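Side-chain contacts in lyase/mutase (Burkholderia cenocepacia, PDB 4LSB), which is of unknown function but has the TIM-barrel architecture of its lyase/mutase family and binds a magnesium ion: residues T57-G60 / Y61-K65; D73-A76 / M77-H80; A94-E97 / N98-D102; A43-L46 / A47-G50; R164-N167 / Y168-G171. All coordinates share one frame; numbering follows the deposited sequence.

Contact 1 (T57-G60 / Y61-K65); sequences TSAG and YAFSK. With MG (magnesium ion), chain E.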
loop_
_atom_site.group_PDB
_atom_site.type_symbol
_atom_site.label_atom_id
_atom_site.label_comp_id
_atom_site.label_asym_id
_atom_site.label_seq_id
_atom_site.Cartn_x
_atom_site.Cartn_y
_atom_site.Cartn_z
ATOM N N THR B 57 9.292 2.122 -7.718
ATOM C CA THR B 57 8.531 1.686 -8.885
ATOM C C THR B 57 7.481 2.764 -9.128
ATOM O O THR B 57 6.581 2.961 -8.334
ATOM C CB THR B 57 7.869 0.297 -8.684
ATOM O OG1 THR B 57 6.857 0.078 -9.661
ATOM C CG2 THR B 57 7.271 0.132 -7.293
ATOM N N SER B 58 7.675 3.524 -10.188
ATOM C CA SER B 58 6.688 4.519 -10.588
ATOM C C SER B 58 5.300 3.848 -10.795
ATOM O O SER B 58 4.266 4.453 -10.517
ATOM C CB SER B 58 7.152 5.231 -11.890
ATOM O OG SER B 58 7.262 4.264 -12.949
ATOM N N ALA B 59 5.267 2.600 -11.239
ATOM C CA ALA B 59 4.007 1.890 -11.445
ATOM C C ALA B 59 3.307 1.502 -10.150
ATOM O O ALA B 59 2.081 1.703 -10.019
ATOM C CB ALA B 59 4.221 0.625 -12.240
ATOM N N GLY B 60 4.078 0.924 -9.217
ATOM C CA GLY B 60 3.541 0.534 -7.896
ATOM C C GLY B 60 3.035 1.729 -7.131
ATOM O O GLY B 60 1.949 1.721 -6.501
ATOM N N TYR B 61 3.803 2.815 -7.224
ATOM C CA TYR B 61 3.427 4.044 -6.581
ATOM C C TYR B 61 2.117 4.567 -7.116
ATOM O O TYR B 61 1.257 4.950 -6.337
ATOM C CB TYR B 61 4.528 5.116 -6.733
ATOM C CG TYR B 61 4.163 6.484 -6.158
ATOM C CD1 TYR B 61 4.372 6.766 -4.832
ATOM C CD2 TYR B 61 3.596 7.481 -6.960
ATOM C CE1 TYR B 61 4.045 8.002 -4.293
ATOM C CE2 TYR B 61 3.242 8.717 -6.429
ATOM C CZ TYR B 61 3.483 8.972 -5.092
ATOM O OH TYR B 61 3.164 10.214 -4.545
ATOM N N ALA B 62 1.989 4.585 -8.440
ATOM C CA ALA B 62 0.791 5.034 -9.101
ATOM C C ALA B 62 -0.393 4.198 -8.689
ATOM O O ALA B 62 -1.402 4.776 -8.334
ATOM C CB ALA B 62 0.965 5.010 -10.606
ATOM N N PHE B 63 -0.288 2.863 -8.739
ATOM C CA PHE B 63 -1.396 2.000 -8.348
ATOM C C PHE B 63 -1.872 2.303 -6.924
ATOM O O PHE B 63 -3.098 2.329 -6.682
ATOM C CB PHE B 63 -1.061 0.498 -8.478
ATOM C CG PHE B 63 -0.550 0.100 -9.841
ATOM C CD1 PHE B 63 -0.937 0.808 -10.981
ATOM C CD2 PHE B 63 0.307 -0.971 -9.981
ATOM C CE1 PHE B 63 -0.443 0.433 -12.219
ATOM C CE2 PHE B 63 0.824 -1.325 -11.197
ATOM C CZ PHE B 63 0.425 -0.607 -12.330
ATOM N N SER B 64 -0.950 2.604 -6.019
ATOM C CA SER B 64 -1.344 2.955 -4.644
ATOM C C SER B 64 -2.196 4.208 -4.615
ATOM O O SER B 64 -3.067 4.362 -3.759
ATOM C CB SER B 64 -0.136 3.089 -3.692
ATOM O OG SER B 64 0.551 4.338 -3.838
ATOM N N LYS B 65 -1.933 5.128 -5.545
ATOM C CA LYS B 65 -2.701 6.356 -5.630
ATOM C C LYS B 65 -3.967 6.237 -6.501
ATOM O O LYS B 65 -4.617 7.237 -6.718
ATOM C CB LYS B 65 -1.835 7.475 -6.211
ATOM C CG LYS B 65 -0.609 7.800 -5.407
ATOM C CD LYS B 65 -0.924 8.405 -4.066
ATOM C CE LYS B 65 0.340 8.630 -3.242
ATOM N NZ LYS B 65 0.145 8.326 -1.775
HETATM MG MG MG E . 7.530 4.933 -15.252
HETATM O O HOH W 1 7.887 5.477 -17.337
HETATM O O HOH W 2 9.845 4.224 -15.206
HETATM O O HOH W 3 7.019 2.996 -15.578
#

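Contact 2 (D73-A76 / M77-H80); sequences DRDA and MLDH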
loop_
_atom_site.group_PDB
_atom_site.type_symbol
_atom_site.label_atom_id
_atom_site.label_comp_id
_atom_site.label_asym_id
_atom_site.label_seq_id
_atom_site.Cartn_x
_atom_site.Cartn_y
_atom_site.Cartn_z
ATOM N N ASP B 73 4.464 13.091 -11.046
ATOM C CA ASP B 73 5.015 14.399 -10.672
ATOM C C ASP B 73 6.431 14.216 -10.060
ATOM O O ASP B 73 6.626 13.389 -9.146
ATOM C CB ASP B 73 4.056 15.073 -9.653
ATOM C CG ASP B 73 4.563 16.421 -9.115
ATOM O OD1 ASP B 73 4.835 17.310 -9.953
ATOM O OD2 ASP B 73 4.657 16.614 -7.861
ATOM N N ARG B 74 7.414 14.978 -10.537
ATOM C CA ARG B 74 8.754 14.910 -9.923
ATOM C C ARG B 74 8.719 15.162 -8.401
ATOM O O ARG B 74 9.384 14.451 -7.622
ATOM C CB ARG B 74 9.755 15.838 -10.606
ATOM C CG ARG B 74 11.164 15.643 -10.093
ATOM C CD ARG B 74 12.229 16.368 -10.909
ATOM N NE ARG B 74 12.122 17.816 -10.838
ATOM C CZ ARG B 74 12.945 18.676 -11.449
ATOM N NH1 ARG B 74 13.952 18.268 -12.199
ATOM N NH2 ARG B 74 12.759 19.986 -11.295
ATOM N N ASP B 75 7.952 16.150 -7.949
ATOM C CA ASP B 75 8.031 16.494 -6.522
ATOM C C ASP B 75 7.456 15.340 -5.680
ATOM O O ASP B 75 7.953 15.021 -4.601
ATOM C CB ASP B 75 7.333 17.827 -6.205
ATOM C CG ASP B 75 8.219 19.051 -6.527
ATOM O OD1 ASP B 75 9.442 18.889 -6.766
ATOM O OD2 ASP B 75 7.707 20.201 -6.513
ATOM N N ALA B 76 6.391 14.740 -6.206
ATOM C CA ALA B 76 5.717 13.603 -5.601
ATOM C C ALA B 76 6.725 12.451 -5.491
ATOM O O ALA B 76 6.889 11.842 -4.427
ATOM C CB ALA B 76 4.496 13.186 -6.459
ATOM N N MET B 77 7.467 12.222 -6.560
ATOM C CA MET B 77 8.498 11.151 -6.545
ATOM C C MET B 77 9.633 11.446 -5.555
ATOM O O MET B 77 10.112 10.572 -4.844
ATOM C CB MET B 77 9.080 10.905 -7.940
ATOM C CG MET B 77 9.775 9.564 -8.077
ATOM S SD MET B 77 8.672 8.161 -7.640
ATOM C CE MET B 77 7.540 8.136 -9.023
ATOM N N LEU B 78 10.052 12.695 -5.497
ATOM C CA LEU B 78 11.121 13.057 -4.572
ATOM C C LEU B 78 10.709 12.815 -3.121
ATOM O O LEU B 78 11.497 12.319 -2.317
ATOM C CB LEU B 78 11.580 14.499 -4.798
ATOM C CG LEU B 78 12.298 14.769 -6.130
ATOM C CD1 LEU B 78 12.558 16.276 -6.231
ATOM C CD2 LEU B 78 13.622 14.035 -6.218
ATOM N N ASP B 79 9.479 13.193 -2.767
ATOM C CA ASP B 79 8.946 12.879 -1.460
ATOM C C ASP B 79 8.934 11.361 -1.211
ATOM O O ASP B 79 9.286 10.916 -0.105
ATOM C CB ASP B 79 7.521 13.450 -1.269
ATOM C CG ASP B 79 7.510 14.964 -1.114
ATOM O OD1 ASP B 79 8.518 15.551 -0.675
ATOM O OD2 ASP B 79 6.469 15.572 -1.438
ATOM N N HIS B 80 8.521 10.614 -2.236
ATOM C CA HIS B 80 8.388 9.141 -2.177
ATOM C C HIS B 80 9.771 8.516 -1.961
ATOM O O HIS B 80 9.966 7.657 -1.090
ATOM C CB HIS B 80 7.714 8.640 -3.462
ATOM C CG HIS B 80 7.518 7.144 -3.546
ATOM N ND1 HIS B 80 6.770 6.428 -2.639
ATOM C CD2 HIS B 80 7.942 6.245 -4.468
ATOM C CE1 HIS B 80 6.754 5.151 -2.989
ATOM N NE2 HIS B 80 7.442 5.020 -4.107
HETATM O O HOH W 4 9.565 17.295 -3.459
#

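Contact 3 (A94-E97 / N98-D102); sequences ADLE and NGFGD. With MG (magnesium ion), chain E.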
loop_
_atom_site.group_PDB
_atom_site.type_symbol
_atom_site.label_atom_id
_atom_site.label_comp_id
_atom_site.label_asym_id
_atom_site.label_seq_id
_atom_site.Cartn_x
_atom_site.Cartn_y
_atom_site.Cartn_z
ATOM N N ALA B 94 16.364 4.994 -7.447
ATOM C CA ALA B 94 15.125 5.636 -7.803
ATOM C C ALA B 94 14.788 5.539 -9.262
ATOM O O ALA B 94 15.572 5.867 -10.120
ATOM C CB ALA B 94 15.220 7.103 -7.426
ATOM N N ASP B 95 13.566 5.152 -9.535
ATOM C CA ASP B 95 13.000 5.228 -10.861
ATOM C C ASP B 95 12.662 6.707 -11.109
ATOM O O ASP B 95 11.808 7.241 -10.424
ATOM C CB ASP B 95 11.759 4.374 -10.866
ATOM C CG ASP B 95 11.017 4.395 -12.166
ATOM O OD1 ASP B 95 11.429 5.087 -13.142
ATOM O OD2 ASP B 95 10.033 3.634 -12.184
ATOM N N LEU B 96 13.374 7.336 -12.051
ATOM C CA LEU B 96 13.253 8.787 -12.332
ATOM C C LEU B 96 12.728 9.000 -13.726
ATOM O O LEU B 96 13.005 10.023 -14.376
ATOM C CB LEU B 96 14.600 9.452 -12.178
ATOM C CG LEU B 96 15.153 9.299 -10.794
ATOM C CD1 LEU B 96 16.599 9.766 -10.766
ATOM C CD2 LEU B 96 14.257 9.991 -9.777
ATOM N N GLU B 97 11.962 8.014 -14.178
ATOM C CA GLU B 97 11.245 8.080 -15.461
ATOM C C GLU B 97 12.232 8.554 -16.538
ATOM O O GLU B 97 13.363 8.064 -16.608
ATOM C CB GLU B 97 10.068 9.070 -15.335
ATOM C CG GLU B 97 9.193 8.863 -14.106
ATOM C CD GLU B 97 8.046 7.923 -14.391
ATOM O OE1 GLU B 97 6.873 8.375 -14.370
ATOM O OE2 GLU B 97 8.342 6.754 -14.652
ATOM N N ASN B 98 11.830 9.548 -17.338
ATOM C CA ASN B 98 12.717 10.132 -18.368
ATOM C C ASN B 98 13.483 11.372 -17.853
ATOM O O ASN B 98 13.969 12.186 -18.655
ATOM C CB ASN B 98 11.873 10.471 -19.601
ATOM C CG ASN B 98 10.972 11.667 -19.368
ATOM O OD1 ASN B 98 10.484 11.895 -18.238
ATOM N ND2 ASN B 98 10.770 12.460 -20.404
ATOM N N GLY B 99 13.591 11.514 -16.522
ATOM C CA GLY B 99 14.195 12.719 -15.904
ATOM C C GLY B 99 13.194 13.881 -15.754
ATOM O O GLY B 99 13.590 14.979 -15.347
ATOM N N PHE B 100 11.911 13.621 -16.062
ATOM C CA PHE B 100 10.770 14.574 -15.864
ATOM C C PHE B 100 10.783 15.777 -16.824
ATOM O O PHE B 100 10.283 16.873 -16.531
ATOM C CB PHE B 100 10.653 14.995 -14.383
ATOM C CG PHE B 100 10.457 13.828 -13.473
ATOM C CD1 PHE B 100 9.215 13.217 -13.395
ATOM C CD2 PHE B 100 11.509 13.287 -12.783
ATOM C CE1 PHE B 100 9.038 12.103 -12.613
ATOM C CE2 PHE B 100 11.341 12.159 -11.986
ATOM C CZ PHE B 100 10.091 11.586 -11.878
ATOM N N GLY B 101 11.357 15.550 -17.991
ATOM C CA GLY B 101 11.546 16.583 -18.972
ATOM C C GLY B 101 12.443 16.066 -20.076
ATOM O O GLY B 101 13.145 15.048 -19.932
ATOM N N ASP B 102 12.405 16.760 -21.193
ATOM C CA ASP B 102 13.221 16.421 -22.354
ATOM C C ASP B 102 14.655 16.902 -22.279
ATOM O O ASP B 102 15.533 16.239 -22.795
ATOM C CB ASP B 102 12.612 17.023 -23.626
ATOM C CG ASP B 102 11.204 16.542 -23.885
ATOM O OD1 ASP B 102 10.838 15.427 -23.474
ATOM O OD2 ASP B 102 10.444 17.302 -24.505
HETATM MG MG MG E . 7.530 4.933 -15.252
HETATM O O HOH W 2 9.845 4.224 -15.206
HETATM O O HOH W 1 7.887 5.477 -17.337
HETATM O O HOH W 3 7.019 2.996 -15.578
#

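Contact 4 (A43-L46 / A47-G50); sequences ARLL and AMAG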
loop_
_atom_site.group_PDB
_atom_site.type_symbol
_atom_site.label_atom_id
_atom_site.label_comp_id
_atom_site.label_asym_id
_atom_site.label_seq_id
_atom_site.Cartn_x
_atom_site.Cartn_y
_atom_site.Cartn_z
ATOM N N ALA B 43 8.794 -1.405 2.183
ATOM C CA ALA B 43 10.190 -1.160 2.261
ATOM C C ALA B 43 10.778 -1.798 3.486
ATOM O O ALA B 43 11.781 -2.511 3.392
ATOM C CB ALA B 43 10.490 0.306 2.211
ATOM N N ARG B 44 10.141 -1.575 4.643
ATOM C CA ARG B 44 10.505 -2.239 5.881
ATOM C C ARG B 44 10.569 -3.767 5.782
ATOM O O ARG B 44 11.602 -4.375 6.197
ATOM C CB ARG B 44 9.559 -1.840 7.033
ATOM C CG ARG B 44 9.775 -0.415 7.507
ATOM C CD ARG B 44 9.245 -0.183 8.906
ATOM N NE ARG B 44 10.128 -0.786 9.903
ATOM C CZ ARG B 44 9.872 -0.841 11.206
ATOM N NH1 ARG B 44 8.819 -0.254 11.718
ATOM N NH2 ARG B 44 10.745 -1.420 12.011
ATOM N N LEU B 45 9.526 -4.352 5.184
ATOM C CA LEU B 45 9.417 -5.797 5.110
ATOM C C LEU B 45 10.490 -6.374 4.210
ATOM O O LEU B 45 11.063 -7.409 4.500
ATOM C CB LEU B 45 8.062 -6.213 4.604
ATOM C CG LEU B 45 6.927 -5.888 5.615
ATOM C CD1 LEU B 45 5.587 -6.075 4.936
ATOM C CD2 LEU B 45 7.040 -6.762 6.881
ATOM N N LEU B 46 10.793 -5.704 3.105
ATOM C CA LEU B 46 11.907 -6.184 2.275
ATOM C C LEU B 46 13.270 -6.123 2.969
ATOM O O LEU B 46 14.114 -7.001 2.764
ATOM C CB LEU B 46 11.940 -5.457 0.912
ATOM C CG LEU B 46 10.681 -5.652 0.023
ATOM C CD1 LEU B 46 10.664 -4.639 -1.088
ATOM C CD2 LEU B 46 10.551 -7.091 -0.552
ATOM N N ALA B 47 13.523 -5.112 3.788
ATOM C CA ALA B 47 14.776 -5.090 4.532
ATOM C C ALA B 47 14.823 -6.247 5.535
ATOM O O ALA B 47 15.817 -6.946 5.678
ATOM C CB ALA B 47 14.953 -3.781 5.256
ATOM N N MET B 48 13.723 -6.421 6.229
ATOM C CA MET B 48 13.611 -7.493 7.199
ATOM C C MET B 48 13.767 -8.848 6.522
ATOM O O MET B 48 14.304 -9.757 7.145
ATOM C CB MET B 48 12.283 -7.431 7.940
ATOM C CG MET B 48 12.122 -6.254 8.880
ATOM S SD MET B 48 10.394 -6.173 9.407
ATOM C CE MET B 48 10.506 -4.707 10.444
ATOM N N ALA B 49 13.328 -8.977 5.274
ATOM C CA ALA B 49 13.508 -10.208 4.478
ATOM C C ALA B 49 14.991 -10.502 4.085
ATOM O O ALA B 49 15.319 -11.589 3.596
ATOM C CB ALA B 49 12.687 -10.164 3.208
ATOM N N GLY B 50 15.856 -9.524 4.215
ATOM C CA GLY B 50 17.251 -9.722 3.863
ATOM C C GLY B 50 17.714 -9.114 2.560
ATOM O O GLY B 50 18.861 -9.293 2.197
#

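Contact 5 (R164-N167 / Y168-G171); sequences RCEN and YLHG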
loop_
_atom_site.group_PDB
_atom_site.type_symbol
_atom_site.label_atom_id
_atom_site.label_comp_id
_atom_site.label_asym_id
_atom_site.label_seq_id
_atom_site.Cartn_x
_atom_site.Cartn_y
_atom_site.Cartn_z
ATOM N N ARG B 164 18.258 3.543 -19.134
ATOM C CA ARG B 164 17.211 2.700 -19.732
ATOM C C ARG B 164 16.946 2.985 -21.210
ATOM O O ARG B 164 16.830 4.137 -21.663
ATOM C CB ARG B 164 15.898 2.855 -18.955
ATOM C CG ARG B 164 15.834 2.016 -17.684
ATOM C CD ARG B 164 14.613 2.240 -16.812
ATOM N NE ARG B 164 13.374 1.955 -17.521
ATOM C CZ ARG B 164 12.211 1.757 -16.936
ATOM N NH1 ARG B 164 12.082 1.762 -15.622
ATOM N NH2 ARG B 164 11.159 1.540 -17.682
ATOM N N CYS B 165 16.831 1.914 -21.966
ATOM C CA CYS B 165 16.361 1.976 -23.351
ATOM C C CYS B 165 14.993 1.297 -23.425
ATOM O O CYS B 165 14.840 0.099 -23.090
ATOM C CB CYS B 165 17.340 1.343 -24.325
ATOM S SG CYS B 165 16.627 1.270 -25.985
ATOM N N GLU B 166 13.997 2.067 -23.850
ATOM C CA GLU B 166 12.623 1.648 -23.710
ATOM C C GLU B 166 12.027 1.037 -24.981
ATOM O O GLU B 166 10.832 0.803 -25.042
ATOM C CB GLU B 166 11.773 2.825 -23.245
ATOM C CG GLU B 166 12.256 3.438 -21.964
ATOM C CD GLU B 166 12.130 2.501 -20.775
ATOM O OE1 GLU B 166 10.981 2.210 -20.379
ATOM O OE2 GLU B 166 13.165 2.063 -20.222
ATOM N N ASN B 167 12.879 0.796 -25.963
ATOM C CA ASN B 167 12.484 0.283 -27.272
ATOM C C ASN B 167 11.437 -0.801 -27.241
ATOM O O ASN B 167 10.409 -0.698 -27.942
ATOM C CB ASN B 167 13.688 -0.244 -28.011
ATOM C CG ASN B 167 14.384 0.810 -28.840
ATOM O OD1 ASN B 167 13.877 1.911 -29.026
ATOM N ND2 ASN B 167 15.547 0.473 -29.341
ATOM N N TYR B 168 11.684 -1.829 -26.428
ATOM C CA TYR B 168 10.823 -3.007 -26.412
ATOM C C TYR B 168 9.477 -2.746 -25.776
ATOM O O TYR B 168 8.573 -3.567 -25.936
ATOM C CB TYR B 168 11.507 -4.195 -25.698
ATOM C CG TYR B 168 12.470 -4.982 -26.569
ATOM C CD1 TYR B 168 13.627 -4.396 -27.102
ATOM C CD2 TYR B 168 12.234 -6.327 -26.847
ATOM C CE1 TYR B 168 14.505 -5.120 -27.885
ATOM C CE2 TYR B 168 13.104 -7.065 -27.627
ATOM C CZ TYR B 168 14.227 -6.481 -28.145
ATOM O OH TYR B 168 15.055 -7.229 -28.906
ATOM N N LEU B 169 9.337 -1.651 -25.026
ATOM C CA LEU B 169 8.028 -1.284 -24.486
ATOM C C LEU B 169 7.192 -0.415 -25.457
ATOM O O LEU B 169 6.016 -0.146 -25.173
ATOM C CB LEU B 169 8.138 -0.591 -23.133
ATOM C CG LEU B 169 8.967 -1.278 -22.030
ATOM C CD1 LEU B 169 8.902 -0.420 -20.774
ATOM C CD2 LEU B 169 8.503 -2.693 -21.710
ATOM N N HIS B 170 7.757 0.003 -26.581
ATOM C CA HIS B 170 7.045 0.877 -27.517
ATOM C C HIS B 170 7.063 0.329 -28.962
ATOM O O HIS B 170 7.299 1.049 -29.935
ATOM C CB HIS B 170 7.625 2.305 -27.445
ATOM C CG HIS B 170 7.419 2.968 -26.119
ATOM N ND1 HIS B 170 8.274 2.778 -25.053
ATOM C CD2 HIS B 170 6.429 3.776 -25.668
ATOM C CE1 HIS B 170 7.825 3.449 -24.006
ATOM N NE2 HIS B 170 6.708 4.064 -24.353
ATOM N N GLY B 171 6.867 -0.968 -29.093
ATOM C CA GLY B 171 6.821 -1.611 -30.402
ATOM C C GLY B 171 8.068 -1.718 -31.261
ATOM O O GLY B 171 7.994 -2.280 -32.359
HETATM O O HOH W 5 13.556 -2.003 -24.184
#

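Contact 1 (T57-G60 / Y61-K65)
Phe-63 folds back along the helix so that the carbonyl oxygen of Ala-59 sits over the centre of its ring. Ala-59 O stands 3.0 Å above the ring plane of Phe-63, and the Ala-59 methyl adds an apolar touch, CB to Phe-63 CZ at 4.0 Å. With CG on the side of the backbone N, opposite its own carbonyl carbon (chi1 -53°), the phenyl group turns toward the preceding turn. The same Ala-59 O takes the main-chain bond from Phe-63 N at 2.9 Å, so one oxygen meets both the amide and the ring of a single residue. Beyond this pair, Phe-63 packs on Arg-247 and Leu-250 of helix 244-263 and on Ile-278 of the second subunit.

Further backbone bonds join Tyr-61, Ala-62 and Ser-64 to the residues four earlier. Thr-57 is the N-cap: its OG1 accepts from Gly-60 N at 2.9 Å in a nearly straight bond (169°). At the other end Ser-64 OG donates to Tyr-61 O at 2.7 Å, an oxygen that Lys-65 N also uses. Lys-65 CG lies over a face of the Tyr-61 ring, toward its rim.

Metal coordination comes from Ser-58, whose OG binds the magnesium ion at 2.4 Å and is also hydrogen-bonded to Asp-95 OD2; three waters and Glu-97 are further ligands. The whole is a short, N-capped helix following a strand of the TIM barrel, with its first turn at the metal site.

Contact 2 (D73-A76 / M77-H80)
Arg-74 and Leu-78 run side by side on the first two turns of helix 74-88, an N-capped helix of the TIM barrel, with Arg-74 CG and Leu-78 CD1 4.2 Å apart. This is an apolar touch between the aliphatic part of the arginine and a leucine branch pointing the same way. CG of Arg-74 is trans to the main-chain N (chi1 -173°), which sends the chain outward to helix 104-116, where NH1 bonds Thr-110 OG1 and Leu-113 packs against both Arg-74 and Leu-78. Leu-78 CD1 also lies 4.1 Å from Asp-75 OD1, a plain van der Waals neighbour. On the buried flank Met-77, bent at chi2 and chi3, packs on Ser-58 and Phe-100, Arg-74 also leans on Phe-100, and the His-80 ring meets that of Tyr-61 with planes about 55° apart.

Capping and backbone bonds hold the turn. Asp-73 OD2 receives Ala-76 N at 3.0 Å, the amide coming from above the carboxylate plane and the bond being distinctly bent (141°). Leu-78 N then reaches Arg-74 O at 2.8 Å, and Met-77, Asp-79 and His-80 make the equivalent bonds. The carboxylate at the N-terminus of the helix would be expected to interact favourably with the helix dipole.

Solvent joins the exposed flank: water 4 donates to Asp-75 O at 3.0 Å and, weakly, to Asp-79 OD1 at 3.4 Å.

Contact 3 (A94-E97 / N98-D102)
The chain leaving strand 92-95 reverses in a type II' beta turn from Leu-96 to Gly-99, closed by Gly-99 N donating to Leu-96 O at 2.7 Å. This is a strand-to-helix loop of the TIM barrel, and it brings a metal ligand to its corner: Glu-97, with positive phi, binds through OE2 at 2.1 Å the magnesium ion it shares with Ser-58.

Phe-100 packs back on the turn. Glu-97 CB lies above one face of its ring, offset to the rim, while Glu-97 CG touches Phe-100 CE1 at 3.6 Å; the carboxylate and ring planes are 50° apart. Leu-96 CB also meets Phe-100 CE2 at 4.2 Å. The glutamate chain is bent at chi2 (-91°), so that its aliphatic part rests on the phenyl group while OE2 faces the metal. Leu-96 itself is buried against Ile-81, Ile-111 and Ala-114.

Two Asx turns fix the polar side of the loop. Asp-95 OD1 accepts from Glu-97 N at 3.2 Å, on its anti side but tilted out of the carboxylate plane, and also takes a hydrogen from water 2 at 2.7 Å, itself a metal ligand; the aspartate thus acts in the second shell, holding both the backbone of the first-shell glutamate and a metal water. Asn-98 sends its ND2 to Tyr-136 OH. Its OD1 receives Phe-100 N at 3.1 Å, the amide standing well above the carbonyl plane, 57° out of it.

Contact 4 (A43-L46 / A47-G50)
Met-48 lays its methyl group against the guanidinium of Arg-44 one turn earlier, CE standing 3.6 Å from Arg-44 NH2. The two side chains cross obliquely, and the methyl meets the guanidinium at a slant. Extended beyond CG (chi3 -179°), the methionine has the length to arrive there, and its sulfur passes Leu-45, with Leu-45 CD2 4.2 Å from Met-48 SD. Met-48 CG also brushes Arg-44 O at 3.3 Å, the oxygen that accepts Met-48 N at 2.9 Å.

Those contacts sit on the last turns of helix 40-48, which a Schellman motif terminates: Gly-50 takes a positive phi (104°), its N bonding Ala-47 O at 3.0 Å. A regular helical bond, Ala-49 N to Leu-45 O at 2.9 Å, precedes it.

All three guanidinium nitrogens have partners further out. NE bonds Asn-287 OD1, NH1 the carbonyl of Phe-282 and that of Gly-66 of the second subunit, and NH2 the carbonyl of Ala-284, which together fix the orientation of the guanidinium that Met-48 touches. Trp-281 and Phe-282 of helix 275-283 pack against both Leu-45 and Met-48, while Phe-253 of the second subunit lies against Leu-45 and Leu-46.

Contact 5 (R164-N167 / Y168-G171)
Arg-164, at the end of strand 160-164, lies with NH2 4.3 Å from Leu-169 CD1, a loose van der Waals approach of the leucine methyl to the guanidinium, beside a tighter grip on Glu-166. It holds that carboxylate side-on in a salt bridge with one nitrogen to each oxygen: NE to Glu-166 OE2 at 2.7 Å, with OE2 in the guanidinium plane but NE above the carboxylate plane, and NH2 to Glu-166 OE1 at 2.8 Å, on its syn side but tilted out of that plane. The NE bond is the straighter of the two, and together they should limit rotation of either group.

Cys-165 contributes its carbonyl: water 5 donates to Cys-165 O and accepts from Tyr-168 N, bridging the bend in the chain. Bent at chi2 (-66°), the Glu-166 chain curls back toward the arginine and sets OE1 3.4 Å from Leu-169 CD1. Its carbonyl oxygen takes two donors from opposite faces of its plane, Leu-169 N at 2.9 Å and His-170 ND1 at 3.2 Å. The histidine bond is almost straight (174°) and lies in the ring plane, so the imidazole meets the oxygen by its edge.

Asn-167 belongs to the 3-10 turn, its O accepting from His-170 N at 3.1 Å; its ND2 is held by Thr-178 and Asp-177 of helix 175-187.

The side chain of Arg-164 comes within about 6 Å of the magnesium ion. The chemistry implies that His-170 carries a hydrogen on ND1, and that the glutamate links a paired charge to a turn whose backbone oxygen is doubly used.

Along the chain the order is contact 4, 1, 2, 3 and 5, all in one TIM barrel of parallel strands. Contacts 1, 2 and 3 form a touching cluster, their centres 11 to 15 Å apart; helix 58-64, helix 74-88 and the loop after strand 92-95 meet there, and contacts 1 and 3 share the magnesium ion and its waters. Contact 5, after strand 160-164, just touches contact 3, with centres about 15 Å apart. Contact 4 ends helix 40-48, about 26 Å between centres from contact 3 and on the opposite side of the chain's centre; like contact 1, it reaches the second subunit. Metal site and dimer interface thus converge on helix 58-64.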